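Local coordinates for protein pectate lyase (Bacillus, PDB 3VMV) that probably cleaves polygalacturonate, the backbone of pectin, by the eliminative reaction of a polysaccharide lyase family 1 pectate lyase folded as a parallel beta-helix, at residues G3-T14 with D128-H136; D228-V239 with G266-W277. All coordinates share one frame; numbering follows the deposited sequence.

Contact 1 of 2, residues G3-T14 with D128-H136; sequences GPQGYASMNGGT and DSKNVWIDH
Pro-4 packs over one face of the Trp-133 indole, CB first. This atom stands 3.4 Å from the centroid of the five-membered ring of Trp-133, practically on the ring normal, which makes a CH-pi contact. Pro-4 CD reaches the six-membered ring at Trp-133 CE3 (3.8 Å), and the backbone of Gly-3 continues along the same face, with its C atom 3.7 Å from Trp-133 CH2. CB of Asp-135 packs against the opposite face, while the indole NE1 is hydrogen-bonded to Ser-168. With CG anti to the backbone N (chi1 -174°), the indole projects from strand 132-135 toward residues 3-14. This strand belongs to the parallel beta-helix of the lyase, and the 3-14 loop lies across the outside of its coils. At the other end of the loop Thr-14 rests its CG2 4.0 Å from Trp-133 CB, and its OG1 packs 3.4 Å from CB of Asn-131. That hydroxyl donates to Ala-8 O, linking the end of the segment back to the 3-10 segment 7-9. At the corner the chain turns at Asn-131, whose side chain reaches in among the backbones of Ala-8, Met-10 and Gly-13; Ala-8 CB sits 3.5 Å from Val-132 O.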
loop_
_atom_site.group_PDB
_atom_site.type_symbol
_atom_site.label_atom_id
_atom_site.label_comp_id
_atom_site.label_asym_id
_atom_site.label_seq_id
_atom_site.Cartn_x
_atom_site.Cartn_y
_atom_site.Cartn_z
ATOM N N GLY A 3 8.296 -13.934 7.577
ATOM C CA GLY A 3 8.427 -12.561 7.101
ATOM C C GLY A 3 7.933 -12.312 5.689
ATOM O O GLY A 3 7.349 -13.193 5.031
ATOM N N PRO A 4 8.147 -11.089 5.208
ATOM C CA PRO A 4 7.596 -10.730 3.890
ATOM C C PRO A 4 8.374 -11.317 2.723
ATOM O O PRO A 4 9.602 -11.567 2.836
ATOM C CB PRO A 4 7.737 -9.208 3.846
ATOM C CG PRO A 4 8.968 -8.954 4.729
ATOM C CD PRO A 4 8.839 -9.958 5.853
ATOM N N GLN A 5 7.646 -11.553 1.632
ATOM C CA GLN A 5 8.266 -11.735 0.330
ATOM C C GLN A 5 8.689 -10.396 -0.242
ATOM O O GLN A 5 8.158 -9.357 0.145
ATOM C CB GLN A 5 7.309 -12.384 -0.686
ATOM C CG GLN A 5 7.005 -13.866 -0.446
ATOM C CD GLN A 5 6.730 -14.617 -1.764
ATOM O OE1 GLN A 5 5.577 -14.848 -2.151
ATOM N NE2 GLN A 5 7.790 -14.998 -2.447
ATOM N N GLY A 6 9.630 -10.408 -1.189
ATOM C CA GLY A 6 9.864 -9.216 -1.985
ATOM C C GLY A 6 10.728 -8.163 -1.314
ATOM O O GLY A 6 11.590 -8.450 -0.497
ATOM N N TYR A 7 10.494 -6.915 -1.686
ATOM C CA TYR A 7 11.462 -5.892 -1.336
ATOM C C TYR A 7 11.625 -5.650 0.183
ATOM O O TYR A 7 12.728 -5.323 0.622
ATOM C CB TYR A 7 11.103 -4.598 -2.041
ATOM C CG TYR A 7 11.594 -4.506 -3.466
ATOM C CD1 TYR A 7 12.959 -4.472 -3.754
ATOM C CD2 TYR A 7 10.687 -4.384 -4.524
ATOM C CE1 TYR A 7 13.399 -4.333 -5.085
ATOM C CE2 TYR A 7 11.104 -4.190 -5.819
ATOM C CZ TYR A 7 12.468 -4.186 -6.096
ATOM O OH TYR A 7 12.891 -4.018 -7.399
ATOM N N ALA A 8 10.578 -5.828 1.001
ATOM C CA ALA A 8 10.747 -5.627 2.442
ATOM C C ALA A 8 11.679 -6.691 3.066
ATOM O O ALA A 8 12.128 -6.526 4.181
ATOM C CB ALA A 8 9.376 -5.567 3.154
ATOM N N SER A 9 11.960 -7.767 2.319
ATOM C CA SER A 9 12.875 -8.810 2.799
ATOM C C SER A 9 14.332 -8.434 2.597
ATOM O O SER A 9 15.222 -9.077 3.157
ATOM C CB SER A 9 12.576 -10.168 2.156
ATOM O OG SER A 9 13.106 -10.266 0.847
ATOM N N MET A 10 14.574 -7.414 1.778
ATOM C CA MET A 10 15.929 -6.966 1.481
ATOM C C MET A 10 16.343 -5.938 2.508
ATOM O O MET A 10 15.576 -5.623 3.430
ATOM C CB MET A 10 16.012 -6.339 0.085
ATOM C CG MET A 10 15.589 -7.317 -1.021
ATOM S SD MET A 10 15.824 -6.731 -2.677
ATOM C CE MET A 10 17.605 -6.680 -2.816
ATOM N N ASN A 11 17.562 -5.433 2.349
ATOM C CA ASN A 11 18.081 -4.374 3.206
ATOM C C ASN A 11 17.999 -4.774 4.667
ATOM O O ASN A 11 17.711 -3.948 5.524
ATOM C CB ASN A 11 17.322 -3.065 2.956
ATOM C CG ASN A 11 17.995 -1.870 3.605
ATOM O OD1 ASN A 11 19.203 -1.677 3.457
ATOM N ND2 ASN A 11 17.218 -1.059 4.328
ATOM N N GLY A 12 18.237 -6.057 4.949
ATOM C CA GLY A 12 18.209 -6.546 6.320
ATOM C C GLY A 12 16.929 -7.228 6.798
ATOM O O GLY A 12 16.916 -7.845 7.862
ATOM N N GLY A 13 15.841 -7.080 6.042
ATOM C CA GLY A 13 14.593 -7.756 6.344
ATOM C C GLY A 13 13.651 -6.921 7.204
ATOM O O GLY A 13 14.008 -5.810 7.659
ATOM N N THR A 14 12.460 -7.456 7.420
ATOM C CA THR A 14 11.455 -6.780 8.237
ATOM C C THR A 14 10.869 -7.739 9.267
ATOM O O THR A 14 10.242 -8.763 8.924
ATOM C CB THR A 14 10.327 -6.204 7.343
ATOM O OG1 THR A 14 10.873 -5.339 6.351
ATOM C CG2 THR A 14 9.342 -5.433 8.176
ATOM N N ASP A 128 11.324 9.029 4.135
ATOM C CA ASP A 128 12.473 8.139 4.135
ATOM C C ASP A 128 12.302 6.863 4.938
ATOM O O ASP A 128 13.295 6.229 5.295
ATOM C CB ASP A 128 13.730 8.902 4.576
ATOM C CG ASP A 128 14.046 10.069 3.652
ATOM O OD1 ASP A 128 14.793 9.851 2.680
ATOM O OD2 ASP A 128 13.562 11.193 3.905
ATOM N N SER A 129 11.044 6.451 5.148
ATOM C CA SER A 129 10.775 5.185 5.828
ATOM C C SER A 129 11.335 4.032 4.988
ATOM O O SER A 129 11.363 4.090 3.760
ATOM C CB SER A 129 9.277 4.988 5.980
ATOM O OG SER A 129 8.745 5.870 6.952
ATOM N N LYS A 130 11.765 2.968 5.660
ATOM C CA LYS A 130 12.269 1.797 4.964
ATOM C C LYS A 130 11.891 0.518 5.690
ATOM O O LYS A 130 11.745 0.511 6.934
ATOM C CB LYS A 130 13.791 1.875 4.841
ATOM C CG LYS A 130 14.196 3.018 3.887
ATOM C CD LYS A 130 15.673 2.989 3.562
ATOM C CE LYS A 130 16.028 4.212 2.732
ATOM N NZ LYS A 130 14.939 5.237 2.789
ATOM N N ASN A 131 11.733 -0.560 4.921
ATOM C CA ASN A 131 11.479 -1.913 5.471
ATOM C C ASN A 131 10.153 -1.950 6.189
ATOM O O ASN A 131 10.088 -1.980 7.389
ATOM C CB ASN A 131 12.639 -2.415 6.343
ATOM C CG ASN A 131 13.826 -2.783 5.497
ATOM O OD1 ASN A 131 13.890 -3.900 4.946
ATOM N ND2 ASN A 131 14.713 -1.846 5.305
ATOM N N VAL A 132 9.096 -1.862 5.396
ATOM C CA VAL A 132 7.751 -1.809 5.880
ATOM C C VAL A 132 6.956 -2.908 5.205
ATOM O O VAL A 132 7.027 -3.040 3.975
ATOM C CB VAL A 132 7.135 -0.488 5.487
ATOM C CG1 VAL A 132 5.676 -0.417 5.902
ATOM C CG2 VAL A 132 7.924 0.712 6.071
ATOM N N TRP A 133 6.238 -3.690 6.000
ATOM C CA TRP A 133 5.402 -4.774 5.496
ATOM C C TRP A 133 3.942 -4.486 5.879
ATOM O O TRP A 133 3.637 -4.380 7.078
ATOM C CB TRP A 133 5.917 -6.070 6.121
ATOM C CG TRP A 133 5.248 -7.318 5.602
ATOM C CD1 TRP A 133 4.661 -7.466 4.377
ATOM C CD2 TRP A 133 5.175 -8.588 6.252
ATOM N NE1 TRP A 133 4.191 -8.767 4.229
ATOM C CE2 TRP A 133 4.486 -9.464 5.377
ATOM C CE3 TRP A 133 5.592 -9.059 7.514
ATOM C CZ2 TRP A 133 4.246 -10.795 5.694
ATOM C CZ3 TRP A 133 5.366 -10.384 7.832
ATOM C CH2 TRP A 133 4.675 -11.227 6.937
ATOM N N ILE A 134 3.087 -4.315 4.867
ATOM C CA ILE A 134 1.658 -4.023 5.055
ATOM C C ILE A 134 0.939 -5.283 4.563
ATOM O O ILE A 134 0.930 -5.508 3.354
ATOM C CB ILE A 134 1.313 -2.812 4.244
ATOM C CG1 ILE A 134 2.030 -1.617 4.875
ATOM C CG2 ILE A 134 -0.261 -2.595 4.185
ATOM C CD1 ILE A 134 2.055 -0.357 3.976
ATOM N N ASP A 135 0.443 -6.085 5.509
ATOM C CA ASP A 135 -0.000 -7.457 5.204
ATOM C C ASP A 135 -1.351 -7.786 5.802
ATOM O O ASP A 135 -1.622 -7.537 6.958
ATOM C CB ASP A 135 1.071 -8.409 5.733
ATOM C CG ASP A 135 0.714 -9.885 5.517
ATOM O OD1 ASP A 135 0.860 -10.338 4.375
ATOM O OD2 ASP A 135 0.288 -10.534 6.482
ATOM N N HIS A 136 -2.225 -8.392 5.012
ATOM C CA HIS A 136 -3.468 -8.950 5.540
ATOM C C HIS A 136 -4.383 -7.915 6.184
ATOM O O HIS A 136 -5.029 -8.176 7.180
ATOM C CB HIS A 136 -3.198 -10.136 6.492
ATOM C CG HIS A 136 -3.015 -11.444 5.782
ATOM N ND1 HIS A 136 -1.773 -11.997 5.555
ATOM C CD2 HIS A 136 -3.915 -12.283 5.207
ATOM C CE1 HIS A 136 -1.923 -13.164 4.938
ATOM N NE2 HIS A 136 -3.209 -13.350 4.693
#

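Contact 2 of 2, residues D228-V239 with G266-W277; sequences DTAINSRVGARV and GWFYGSPSTGYW. With SO4 (sulfate ion), chain C.
The Phe-268 ring is sandwiched between Thr-229 and the backbone of its own segment: CG2 of Thr-229 stands over the ring centre on one face, 3.6 Å from the centroid in a CH-pi contact, and the backbone of Gly-266 covers the other. Ile-231 O approaches the ring edge. Phe-268 CB in turn lies over a face of the Tyr-269 ring, while Asp-228 meets that ring at its edge, carboxylate and ring nearly coplanar (9°). Tyr-269 OH donates to the anti lone pair of Asp-228 OD2 at 2.5 Å, and Thr-229 OG1 is 2.7 Å from the same Tyr-269 OH. The amide of Asn-232 makes a two-point grip on the backbone of Phe-268, OD1 accepting from its N and ND2 donating to its O. Successive coils of the parallel beta-helix meet here: strand 231-234 pairs with 265-266 and strand 238-242 with 276-280, and Ser-233 OG and Val-239 N reach Tyr-276 O from opposite faces of its carbonyl plane. Between these pairings the turn 234-237 is held by Val-235 N to Ser-273 O and Gly-236 N to Thr-274 O. A bend at chi3 (78°) turns the guanidinium of Arg-234 toward Ser-271 OG, which lies in its plane and accepts from NE (2.8 Å) and NH1; Asp-185 also bonds this hydroxyl. NH1 and NH2 hold separate oxygens of a sulfate, probably from crystallisation, NH2 meeting O4 at 2.8 Å. Arg-234 CG rests 3.6 Å from Trp-267 CD1.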
loop_
_atom_site.group_PDB
_atom_site.type_symbol
_atom_site.label_atom_id
_atom_site.label_comp_id
_atom_site.label_asym_id
_atom_site.label_seq_id
_atom_site.Cartn_x
_atom_site.Cartn_y
_atom_site.Cartn_z
ATOM N N ASP A 228 -11.650 3.258 -14.200
ATOM C CA ASP A 228 -10.926 4.086 -15.157
ATOM C C ASP A 228 -9.620 3.430 -15.625
ATOM O O ASP A 228 -9.515 3.021 -16.791
ATOM C CB ASP A 228 -10.731 5.504 -14.616
ATOM C CG ASP A 228 -10.628 6.531 -15.738
ATOM O OD1 ASP A 228 -11.556 6.635 -16.570
ATOM O OD2 ASP A 228 -9.615 7.240 -15.787
ATOM N N THR A 229 -8.619 3.360 -14.755
ATOM C CA THR A 229 -7.354 2.687 -15.088
ATOM C C THR A 229 -6.782 2.010 -13.843
ATOM O O THR A 229 -7.106 2.365 -12.703
ATOM C CB THR A 229 -6.286 3.673 -15.586
ATOM O OG1 THR A 229 -6.045 4.660 -14.597
ATOM C CG2 THR A 229 -6.769 4.404 -16.886
ATOM N N ALA A 230 -5.863 1.064 -14.061
ATOM C CA ALA A 230 -5.207 0.428 -12.927
ATOM C C ALA A 230 -3.766 0.861 -12.767
ATOM O O ALA A 230 -3.498 1.915 -12.183
ATOM C CB ALA A 230 -5.311 -1.127 -13.054
ATOM N N ILE A 231 -2.825 0.109 -13.303
ATOM C CA ILE A 231 -1.387 0.461 -13.120
ATOM C C ILE A 231 -0.965 1.608 -14.043
ATOM O O ILE A 231 -1.101 1.505 -15.266
ATOM C CB ILE A 231 -0.535 -0.761 -13.446
ATOM C CG1 ILE A 231 -0.942 -1.958 -12.591
ATOM C CG2 ILE A 231 0.971 -0.436 -13.235
ATOM C CD1 ILE A 231 -0.359 -3.273 -13.094
ATOM N N ASN A 232 -0.494 2.719 -13.449
ATOM C CA ASN A 232 -0.135 3.886 -14.218
ATOM C C ASN A 232 1.339 4.123 -13.987
ATOM O O ASN A 232 1.717 4.559 -12.922
ATOM C CB ASN A 232 -0.956 5.080 -13.741
ATOM C CG ASN A 232 -0.711 6.333 -14.587
ATOM O OD1 ASN A 232 0.039 6.309 -15.566
ATOM N ND2 ASN A 232 -1.395 7.444 -14.228
ATOM N N SER A 233 2.157 3.826 -15.004
ATOM C CA SER A 233 3.596 3.910 -14.870
ATOM C C SER A 233 4.119 5.165 -15.544
ATOM O O SER A 233 3.960 5.330 -16.770
ATOM C CB SER A 233 4.225 2.650 -15.499
ATOM O OG SER A 233 5.626 2.599 -15.271
ATOM N N ARG A 234 4.752 6.033 -14.739
ATOM C CA ARG A 234 5.100 7.393 -15.143
ATOM C C ARG A 234 6.564 7.697 -14.903
ATOM O O ARG A 234 7.166 7.151 -13.974
ATOM C CB ARG A 234 4.245 8.394 -14.317
ATOM C CG ARG A 234 2.773 8.391 -14.767
ATOM C CD ARG A 234 1.806 8.825 -13.686
ATOM N NE ARG A 234 1.798 10.279 -13.537
ATOM C CZ ARG A 234 0.722 10.962 -13.181
ATOM N NH1 ARG A 234 0.813 12.280 -13.071
ATOM N NH2 ARG A 234 -0.451 10.336 -12.957
ATOM N N VAL A 235 7.100 8.633 -15.696
ATOM C CA VAL A 235 8.457 9.209 -15.508
ATOM C C VAL A 235 9.499 8.180 -15.116
ATOM O O VAL A 235 10.178 8.272 -14.086
ATOM C CB VAL A 235 8.535 10.453 -14.551
ATOM C CG1 VAL A 235 7.979 11.682 -15.259
ATOM C CG2 VAL A 235 7.837 10.237 -13.234
ATOM N N GLY A 236 9.618 7.176 -15.979
ATOM C CA GLY A 236 10.723 6.237 -15.843
ATOM C C GLY A 236 10.526 5.143 -14.806
ATOM O O GLY A 236 11.461 4.373 -14.561
ATOM N N ALA A 237 9.341 5.060 -14.209
ATOM C CA ALA A 237 9.019 3.888 -13.383
ATOM C C ALA A 237 9.228 2.612 -14.184
ATOM O O ALA A 237 9.110 2.616 -15.386
ATOM C CB ALA A 237 7.573 3.934 -12.923
ATOM N N ARG A 238 9.584 1.522 -13.501
ATOM C CA ARG A 238 9.631 0.199 -14.152
ATOM C C ARG A 238 8.809 -0.756 -13.333
ATOM O O ARG A 238 9.120 -0.954 -12.138
ATOM C CB ARG A 238 11.067 -0.324 -14.206
ATOM C CG ARG A 238 11.937 0.578 -15.090
ATOM C CD ARG A 238 13.327 -0.001 -15.295
ATOM N NE ARG A 238 14.001 -0.213 -14.016
ATOM C CZ ARG A 238 15.244 -0.677 -13.951
ATOM N NH1 ARG A 238 15.829 -0.878 -12.802
ATOM N NH2 ARG A 238 15.881 -0.994 -15.075
ATOM N N VAL A 239 7.749 -1.313 -13.930
ATOM C CA VAL A 239 6.890 -2.225 -13.161
ATOM C C VAL A 239 6.835 -3.595 -13.816
ATOM O O VAL A 239 6.506 -3.695 -15.011
ATOM C CB VAL A 239 5.464 -1.634 -12.911
ATOM C CG1 VAL A 239 4.746 -1.333 -14.166
ATOM C CG2 VAL A 239 4.625 -2.595 -12.056
ATOM N N GLY A 266 -0.422 1.220 -18.259
ATOM C CA GLY A 266 -0.070 2.178 -19.296
ATOM C C GLY A 266 0.365 3.467 -18.652
ATOM O O GLY A 266 0.742 3.475 -17.465
ATOM N N TRP A 267 0.308 4.546 -19.439
ATOM C CA TRP A 267 0.723 5.860 -18.964
ATOM C C TRP A 267 -0.489 6.756 -19.149
ATOM O O TRP A 267 -0.955 6.903 -20.282
ATOM C CB TRP A 267 1.897 6.364 -19.824
ATOM C CG TRP A 267 2.246 7.812 -19.526
ATOM C CD1 TRP A 267 2.109 8.442 -18.313
ATOM C CD2 TRP A 267 2.791 8.787 -20.427
ATOM N NE1 TRP A 267 2.520 9.742 -18.414
ATOM C CE2 TRP A 267 2.955 9.980 -19.692
ATOM C CE3 TRP A 267 3.147 8.774 -21.775
ATOM C CZ2 TRP A 267 3.446 11.148 -20.271
ATOM C CZ3 TRP A 267 3.644 9.928 -22.345
ATOM C CH2 TRP A 267 3.796 11.100 -21.586
ATOM N N PHE A 268 -0.973 7.322 -18.039
ATOM C CA PHE A 268 -2.229 8.079 -18.028
ATOM C C PHE A 268 -2.107 9.383 -17.244
ATOM O O PHE A 268 -1.311 9.495 -16.305
ATOM C CB PHE A 268 -3.326 7.236 -17.368
ATOM C CG PHE A 268 -3.403 5.828 -17.890
ATOM C CD1 PHE A 268 -3.838 5.583 -19.192
ATOM C CD2 PHE A 268 -3.035 4.765 -17.096
ATOM C CE1 PHE A 268 -3.927 4.261 -19.654
ATOM C CE2 PHE A 268 -3.122 3.448 -17.570
ATOM C CZ PHE A 268 -3.552 3.210 -18.837
ATOM N N TYR A 269 -2.915 10.360 -17.665
ATOM C CA TYR A 269 -3.302 11.544 -16.849
ATOM C C TYR A 269 -2.273 12.666 -16.780
ATOM O O TYR A 269 -2.642 13.836 -16.804
ATOM C CB TYR A 269 -3.652 11.192 -15.388
ATOM C CG TYR A 269 -4.666 10.072 -15.207
ATOM C CD1 TYR A 269 -5.809 9.991 -15.984
ATOM C CD2 TYR A 269 -4.460 9.119 -14.233
ATOM C CE1 TYR A 269 -6.731 8.955 -15.793
ATOM C CE2 TYR A 269 -5.354 8.072 -14.037
ATOM C CZ TYR A 269 -6.490 8.002 -14.810
ATOM O OH TYR A 269 -7.401 6.979 -14.588
ATOM N N GLY A 270 -1.000 12.339 -16.646
ATOM C CA GLY A 270 -0.018 13.388 -16.442
ATOM C C GLY A 270 1.403 12.906 -16.237
ATOM O O GLY A 270 1.702 11.736 -16.475
ATOM N N SER A 271 2.261 13.822 -15.758
ATOM C CA SER A 271 3.745 13.704 -15.773
ATOM C C SER A 271 4.290 13.924 -17.194
ATOM O O SER A 271 3.585 13.738 -18.174
ATOM C CB SER A 271 4.254 12.364 -15.205
ATOM O OG SER A 271 3.879 12.163 -13.842
ATOM N N PRO A 272 5.552 14.341 -17.282
ATOM C CA PRO A 272 6.028 14.750 -18.605
ATOM C C PRO A 272 6.420 13.595 -19.513
ATOM O O PRO A 272 6.533 13.805 -20.729
ATOM C CB PRO A 272 7.239 15.644 -18.296
ATOM C CG PRO A 272 7.594 15.389 -16.876
ATOM C CD PRO A 272 6.346 14.899 -16.176
ATOM N N SER A 273 6.602 12.392 -18.960
ATOM C CA SER A 273 6.975 11.259 -19.813
ATOM C C SER A 273 6.485 9.958 -19.193
ATOM O O SER A 273 6.095 9.927 -18.025
ATOM C CB SER A 273 8.492 11.200 -19.981
ATOM O OG SER A 273 9.135 11.054 -18.733
ATOM N N THR A 274 6.539 8.905 -20.002
ATOM C CA THR A 274 6.065 7.583 -19.627
ATOM C C THR A 274 6.996 6.848 -18.673
ATOM O O THR A 274 8.192 7.107 -18.601
ATOM C CB THR A 274 5.885 6.749 -20.904
ATOM O OG1 THR A 274 5.133 5.555 -20.643
ATOM C CG2 THR A 274 7.254 6.370 -21.520
ATOM N N GLY A 275 6.412 5.868 -17.985
ATOM C CA GLY A 275 7.197 4.819 -17.333
ATOM C C GLY A 275 7.177 3.596 -18.241
ATOM O O GLY A 275 6.795 3.663 -19.413
ATOM N N TYR A 276 7.632 2.477 -17.682
ATOM C CA TYR A 276 7.788 1.243 -18.439
ATOM C C TYR A 276 7.102 0.086 -17.713
ATOM O O TYR A 276 6.817 0.165 -16.490
ATOM C CB TYR A 276 9.272 0.911 -18.549
ATOM C CG TYR A 276 10.125 1.936 -19.241
ATOM C CD1 TYR A 276 10.357 1.861 -20.607
ATOM C CD2 TYR A 276 10.698 2.968 -18.519
ATOM C CE1 TYR A 276 11.170 2.787 -21.227
ATOM C CE2 TYR A 276 11.492 3.899 -19.127
ATOM C CZ TYR A 276 11.717 3.803 -20.484
ATOM O OH TYR A 276 12.531 4.723 -21.131
ATOM N N TRP A 277 6.914 -1.029 -18.417
ATOM C CA TRP A 277 6.236 -2.201 -17.803
ATOM C C TRP A 277 6.757 -3.453 -18.480
ATOM O O TRP A 277 6.983 -3.483 -19.716
ATOM C CB TRP A 277 4.701 -2.120 -17.928
ATOM C CG TRP A 277 4.231 -1.562 -19.282
ATOM C CD1 TRP A 277 3.999 -2.258 -20.450
ATOM C CD2 TRP A 277 3.945 -0.187 -19.570
ATOM N NE1 TRP A 277 3.581 -1.394 -21.440
ATOM C CE2 TRP A 277 3.569 -0.111 -20.938
ATOM C CE3 TRP A 277 4.013 0.991 -18.812
ATOM C CZ2 TRP A 277 3.231 1.100 -21.561
ATOM C CZ3 TRP A 277 3.680 2.206 -19.426
ATOM C CH2 TRP A 277 3.299 2.252 -20.786
HETATM S S SO4 C . -2.668 12.813 -11.264
HETATM O O1 SO4 C . -1.350 13.415 -11.583
HETATM O O2 SO4 C . -2.744 12.585 -9.818
HETATM O O3 SO4 C . -3.731 13.716 -11.706
HETATM O O4 SO4 C . -2.817 11.507 -11.933
#

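From the N terminus, the chain first runs through the 3-14 loop, ahead of strand 21-25, and winds several coils of the beta-helix before residues 128-136 come back against that loop. Contact 1 thus closes a long excursion, 114 residues at the closest ends, and ties the N-terminal segment to the outside of the coils. The beta-helix continues through strands 165-175 and 192-197 to residues 228-239, where contact 2 opens; it closes after only 27 residues, between neighbouring coils. The two contacts follow in series, neither nested nor crossed. The centres of contact 1 and contact 2 lie about 24 Å apart and the nearest atoms of the two contacts about 7 Å apart, and the stacked strands of the beta-helix connect them.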